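Local coordinates for sensor protein (Pseudomonas syringae pv. tomato, PDB 2R8R) that probably binds ATP and phosphorylates itself on a histidine as the KdpD sensor kinase of a two-component system, here its N-terminal domain, at residues Leu81-Glu92 against Glu112-Thr123. Residues are numbered along the deposited sequence; the frame is centred on the assembly and turned at random.
Sequences LKAAPSLVLVDE and ELLAAGIDVYTT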
loop_
_atom_site.group_PDB
_atom_site.type_symbol
_atom_site.label_atom_id
_atom_site.label_comp_id
_atom_site.label_asym_id
_atom_site.label_seq_id
_atom_site.Cartn_x
_atom_site.Cartn_y
_atom_site.Cartn_z
ATOM N N LEU A 81 -13.034 8.929 10.963
ATOM C CA LEU A 81 -12.740 9.582 12.234
ATOM C C LEU A 81 -14.003 9.636 13.064
ATOM O O LEU A 81 -13.952 9.481 14.284
ATOM C CB LEU A 81 -12.169 10.987 12.042
ATOM C CG LEU A 81 -10.732 11.053 11.533
ATOM C CD1 LEU A 81 -10.424 12.441 10.950
ATOM C CD2 LEU A 81 -9.709 10.685 12.631
ATOM N N LYS A 82 -15.139 9.823 12.392
ATOM C CA LYS A 82 -16.418 9.867 13.079
ATOM C C LYS A 82 -16.836 8.502 13.635
ATOM O O LYS A 82 -17.251 8.401 14.797
ATOM C CB LYS A 82 -17.500 10.446 12.176
ATOM C CG LYS A 82 -17.500 11.987 12.135
ATOM C CD LYS A 82 -18.802 12.569 11.465
ATOM C CE LYS A 82 -18.635 14.052 10.948
ATOM N NZ LYS A 82 -18.028 14.146 9.559
ATOM N N ALA A 83 -16.723 7.462 12.817
ATOM C CA ALA A 83 -17.089 6.104 13.230
ATOM C C ALA A 83 -16.113 5.530 14.272
ATOM O O ALA A 83 -16.464 4.636 15.043
ATOM C CB ALA A 83 -17.151 5.218 12.023
ATOM N N ALA A 84 -14.881 6.040 14.254
ATOM C CA ALA A 84 -13.781 5.594 15.116
ATOM C C ALA A 84 -13.631 4.074 15.251
ATOM O O ALA A 84 -13.753 3.543 16.343
ATOM C CB ALA A 84 -13.894 6.243 16.512
ATOM N N PRO A 85 -13.319 3.373 14.150
ATOM C CA PRO A 85 -13.062 1.933 14.276
ATOM C C PRO A 85 -11.788 1.681 15.083
ATOM O O PRO A 85 -10.976 2.596 15.351
ATOM C CB PRO A 85 -12.812 1.459 12.809
ATOM C CG PRO A 85 -13.067 2.588 11.954
ATOM C CD PRO A 85 -13.068 3.857 12.787
ATOM N N SER A 86 -11.586 0.439 15.440
ATOM C CA SER A 86 -10.398 0.102 16.185
ATOM C C SER A 86 -9.168 -0.027 15.244
ATOM O O SER A 86 -8.060 0.365 15.634
ATOM C CB SER A 86 -10.664 -1.160 16.968
ATOM O OG SER A 86 -9.472 -1.735 17.409
ATOM N N LEU A 87 -9.392 -0.573 14.033
ATOM C CA LEU A 87 -8.359 -0.829 13.015
ATOM C C LEU A 87 -8.861 -0.390 11.661
ATOM O O LEU A 87 -9.950 -0.784 11.244
ATOM C CB LEU A 87 -8.043 -2.316 12.934
ATOM C CG LEU A 87 -6.999 -2.828 11.904
ATOM C CD1 LEU A 87 -5.631 -2.116 12.059
ATOM C CD2 LEU A 87 -6.851 -4.342 12.008
ATOM N N VAL A 88 -8.080 0.445 10.969
ATOM C CA VAL A 88 -8.392 0.821 9.571
ATOM C C VAL A 88 -7.341 0.254 8.615
ATOM O O VAL A 88 -6.132 0.342 8.860
ATOM C CB VAL A 88 -8.591 2.357 9.368
ATOM C CG1 VAL A 88 -8.941 2.687 7.917
ATOM C CG2 VAL A 88 -9.705 2.849 10.259
ATOM N N LEU A 89 -7.832 -0.377 7.547
ATOM C CA LEU A 89 -6.981 -0.892 6.483
ATOM C C LEU A 89 -6.850 0.125 5.360
ATOM O O LEU A 89 -7.865 0.617 4.809
ATOM C CB LEU A 89 -7.541 -2.201 5.924
ATOM C CG LEU A 89 -7.953 -3.206 6.990
ATOM C CD1 LEU A 89 -8.391 -4.480 6.269
ATOM C CD2 LEU A 89 -6.829 -3.442 7.988
ATOM N N VAL A 90 -5.601 0.456 5.056
ATOM C CA VAL A 90 -5.249 1.543 4.110
ATOM C C VAL A 90 -4.112 1.094 3.167
ATOM O O VAL A 90 -2.941 1.093 3.557
ATOM C CB VAL A 90 -4.818 2.824 4.854
ATOM C CG1 VAL A 90 -4.443 3.971 3.839
ATOM C CG2 VAL A 90 -5.909 3.277 5.856
ATOM N N ASP A 91 -4.477 0.666 1.950
ATOM C CA ASP A 91 -3.499 0.367 0.904
ATOM C C ASP A 91 -2.735 1.613 0.487
ATOM O O ASP A 91 -3.262 2.715 0.543
ATOM C CB ASP A 91 -4.166 -0.297 -0.317
ATOM C CG ASP A 91 -3.941 -1.804 -0.352
ATOM O OD1 ASP A 91 -2.780 -2.242 -0.135
ATOM O OD2 ASP A 91 -4.910 -2.547 -0.614
ATOM N N GLU A 92 -1.469 1.433 0.130
ATOM C CA GLU A 92 -0.691 2.452 -0.559
ATOM C C GLU A 92 -0.309 3.694 0.247
ATOM O O GLU A 92 -0.826 4.789 0.022
ATOM C CB GLU A 92 -1.343 2.788 -1.906
ATOM C CG GLU A 92 -1.270 1.535 -2.800
ATOM C CD GLU A 92 -1.921 1.643 -4.178
ATOM O OE1 GLU A 92 -2.285 2.781 -4.620
ATOM O OE2 GLU A 92 -2.045 0.551 -4.814
ATOM N N GLU A 112 -3.294 11.089 11.050
ATOM C CA GLU A 112 -4.494 11.625 11.706
ATOM C C GLU A 112 -5.362 10.564 12.371
ATOM O O GLU A 112 -5.885 10.777 13.454
ATOM C CB GLU A 112 -5.386 12.429 10.736
ATOM C CG GLU A 112 -6.366 13.309 11.474
ATOM C CD GLU A 112 -7.214 14.203 10.612
ATOM O OE1 GLU A 112 -7.335 13.958 9.395
ATOM O OE2 GLU A 112 -7.792 15.173 11.186
ATOM N N LEU A 113 -5.532 9.433 11.697
ATOM C CA LEU A 113 -6.241 8.278 12.273
ATOM C C LEU A 113 -5.492 7.802 13.492
ATOM O O LEU A 113 -6.085 7.525 14.493
ATOM C CB LEU A 113 -6.323 7.119 11.262
ATOM C CG LEU A 113 -7.158 7.369 9.997
ATOM C CD1 LEU A 113 -6.811 6.335 8.956
ATOM C CD2 LEU A 113 -8.660 7.383 10.384
ATOM N N LEU A 114 -4.173 7.696 13.376
ATOM C CA LEU A 114 -3.317 7.214 14.452
ATOM C C LEU A 114 -3.340 8.136 15.686
ATOM O O LEU A 114 -3.338 7.647 16.814
ATOM C CB LEU A 114 -1.889 7.046 13.937
ATOM C CG LEU A 114 -1.564 5.932 12.929
ATOM C CD1 LEU A 114 -0.088 6.136 12.409
ATOM C CD2 LEU A 114 -1.738 4.623 13.574
ATOM N N ALA A 115 -3.403 9.459 15.457
ATOM C CA ALA A 115 -3.525 10.449 16.546
ATOM C C ALA A 115 -4.883 10.361 17.245
ATOM O O ALA A 115 -4.989 10.705 18.412
ATOM C CB ALA A 115 -3.263 11.889 16.043
ATOM N N ALA A 116 -5.897 9.877 16.532
ATOM C CA ALA A 116 -7.236 9.622 17.087
ATOM C C ALA A 116 -7.329 8.279 17.799
ATOM O O ALA A 116 -8.389 7.926 18.291
ATOM C CB ALA A 116 -8.323 9.715 15.987
ATOM N N GLY A 117 -6.226 7.542 17.875
ATOM C CA GLY A 117 -6.169 6.277 18.580
ATOM C C GLY A 117 -6.595 5.083 17.739
ATOM O O GLY A 117 -6.810 4.003 18.256
ATOM N N ILE A 118 -6.754 5.288 16.439
ATOM C CA ILE A 118 -7.151 4.231 15.520
ATOM C C ILE A 118 -5.875 3.525 15.025
ATOM O O ILE A 118 -4.922 4.166 14.564
ATOM C CB ILE A 118 -8.014 4.814 14.340
ATOM C CG1 ILE A 118 -9.266 5.529 14.916
ATOM C CG2 ILE A 118 -8.409 3.710 13.273
ATOM C CD1 ILE A 118 -9.943 6.495 13.926
ATOM N N ASP A 119 -5.856 2.204 15.140
ATOM C CA ASP A 119 -4.782 1.401 14.552
ATOM C C ASP A 119 -4.913 1.393 13.037
ATOM O O ASP A 119 -6.024 1.444 12.494
ATOM C CB ASP A 119 -4.828 -0.051 15.080
ATOM C CG ASP A 119 -4.567 -0.145 16.584
ATOM O OD1 ASP A 119 -3.728 0.612 17.126
ATOM O OD2 ASP A 119 -5.201 -1.003 17.220
ATOM N N VAL A 120 -3.770 1.332 12.361
ATOM C CA VAL A 120 -3.727 1.275 10.922
ATOM C C VAL A 120 -2.814 0.174 10.390
ATOM O O VAL A 120 -1.674 0.015 10.844
ATOM C CB VAL A 120 -3.333 2.641 10.281
ATOM C CG1 VAL A 120 -3.264 2.471 8.765
ATOM C CG2 VAL A 120 -4.345 3.777 10.659
ATOM N N TYR A 121 -3.333 -0.593 9.427
ATOM C CA TYR A 121 -2.507 -1.508 8.595
ATOM C C TYR A 121 -2.377 -0.849 7.228
ATOM O O TYR A 121 -3.336 -0.273 6.721
ATOM C CB TYR A 121 -3.176 -2.883 8.401
ATOM C CG TYR A 121 -3.185 -3.846 9.591
ATOM C CD1 TYR A 121 -2.724 -3.480 10.839
ATOM C CD2 TYR A 121 -3.705 -5.148 9.441
ATOM C CE1 TYR A 121 -2.766 -4.370 11.924
ATOM C CE2 TYR A 121 -3.734 -6.041 10.509
ATOM C CZ TYR A 121 -3.251 -5.644 11.748
ATOM O OH TYR A 121 -3.271 -6.548 12.792
ATOM N N THR A 122 -1.181 -0.910 6.655
ATOM C CA THR A 122 -0.918 -0.284 5.355
ATOM C C THR A 122 0.067 -1.108 4.547
ATOM O O THR A 122 0.740 -1.975 5.074
ATOM C CB THR A 122 -0.431 1.227 5.509
ATOM O OG1 THR A 122 -0.546 1.901 4.249
ATOM C CG2 THR A 122 1.018 1.336 6.018
ATOM N N THR A 123 0.119 -0.841 3.252
ATOM C CA THR A 123 1.059 -1.499 2.340
ATOM C C THR A 123 1.896 -0.442 1.631
ATOM O O THR A 123 1.431 0.673 1.387
ATOM C CB THR A 123 0.308 -2.310 1.312
ATOM O OG1 THR A 123 -0.449 -1.409 0.513
ATOM C CG2 THR A 123 -0.646 -3.312 2.005
HETATM O O HOH W 1 -7.584 1.351 18.263
#
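The ring of Tyr-121 carries Leu-87 over one face. Leu-87 CD1 sits 3.8 Å from the ring centroid, 27° off the normal and offset toward the rim, a CH-pi contact. The second methyl, CD2, reaches the CZ side of the same ring. Leu-87 has CG anti to the backbone N (chi1 179°), and from there both branches lie against the tyrosine. Leu-89 runs alongside Tyr-121, pointing the same way, and its CD2 approaches the ring obliquely. Helix 19-32 packs on this side of the sheet, with Ala-26 and Gln-30 touching the tyrosine.

On the other side, Val-88 CG2 presses on Ile-118 CG2 at 3.4 Å, tighter than usual for two methyls. Leu-81 CD2 rests on Ala-116 CB and Leu-113 CD2, while its CD1 lies against the carboxylate end of Glu-112. Strand 87-90, helix 106-115 and strand 119-125 form a beta-alpha-beta unit of the P-loop NTPase fold, and Gly-117 ends the helix in a Schellman motif. The two strands are parallel neighbours. Asp-119 N bonds to Ser-86 O, and Val-88 N to Asp-119 O at 2.7 Å. Further along, Tyr-121 N bonds to Val-88 O and Val-90 N to Tyr-121 O. A water donates to both Ser-86 O and Gly-117 O.

Past these backbone bonds, side chains join the strand ends. Thr-122 OG1 donates to Val-90 O at 2.6 Å, nearly in line with the carbonyl. Thr-123 OG1 is gripped twice. It donates to the anti lone pair of Asp-91 OD1 at 2.6 Å and accepts a nearly straight bond (167°) from Glu-92 N. Asp-91 OD1 also bonds to Thr-20 of the probable Walker A P-loop, consistent with a Walker B aspartate. A sulfate ion, probably from the crystallisation liquor, lies about 6 Å from the Asp-91 side chain and may mark the nucleotide-phosphate pocket.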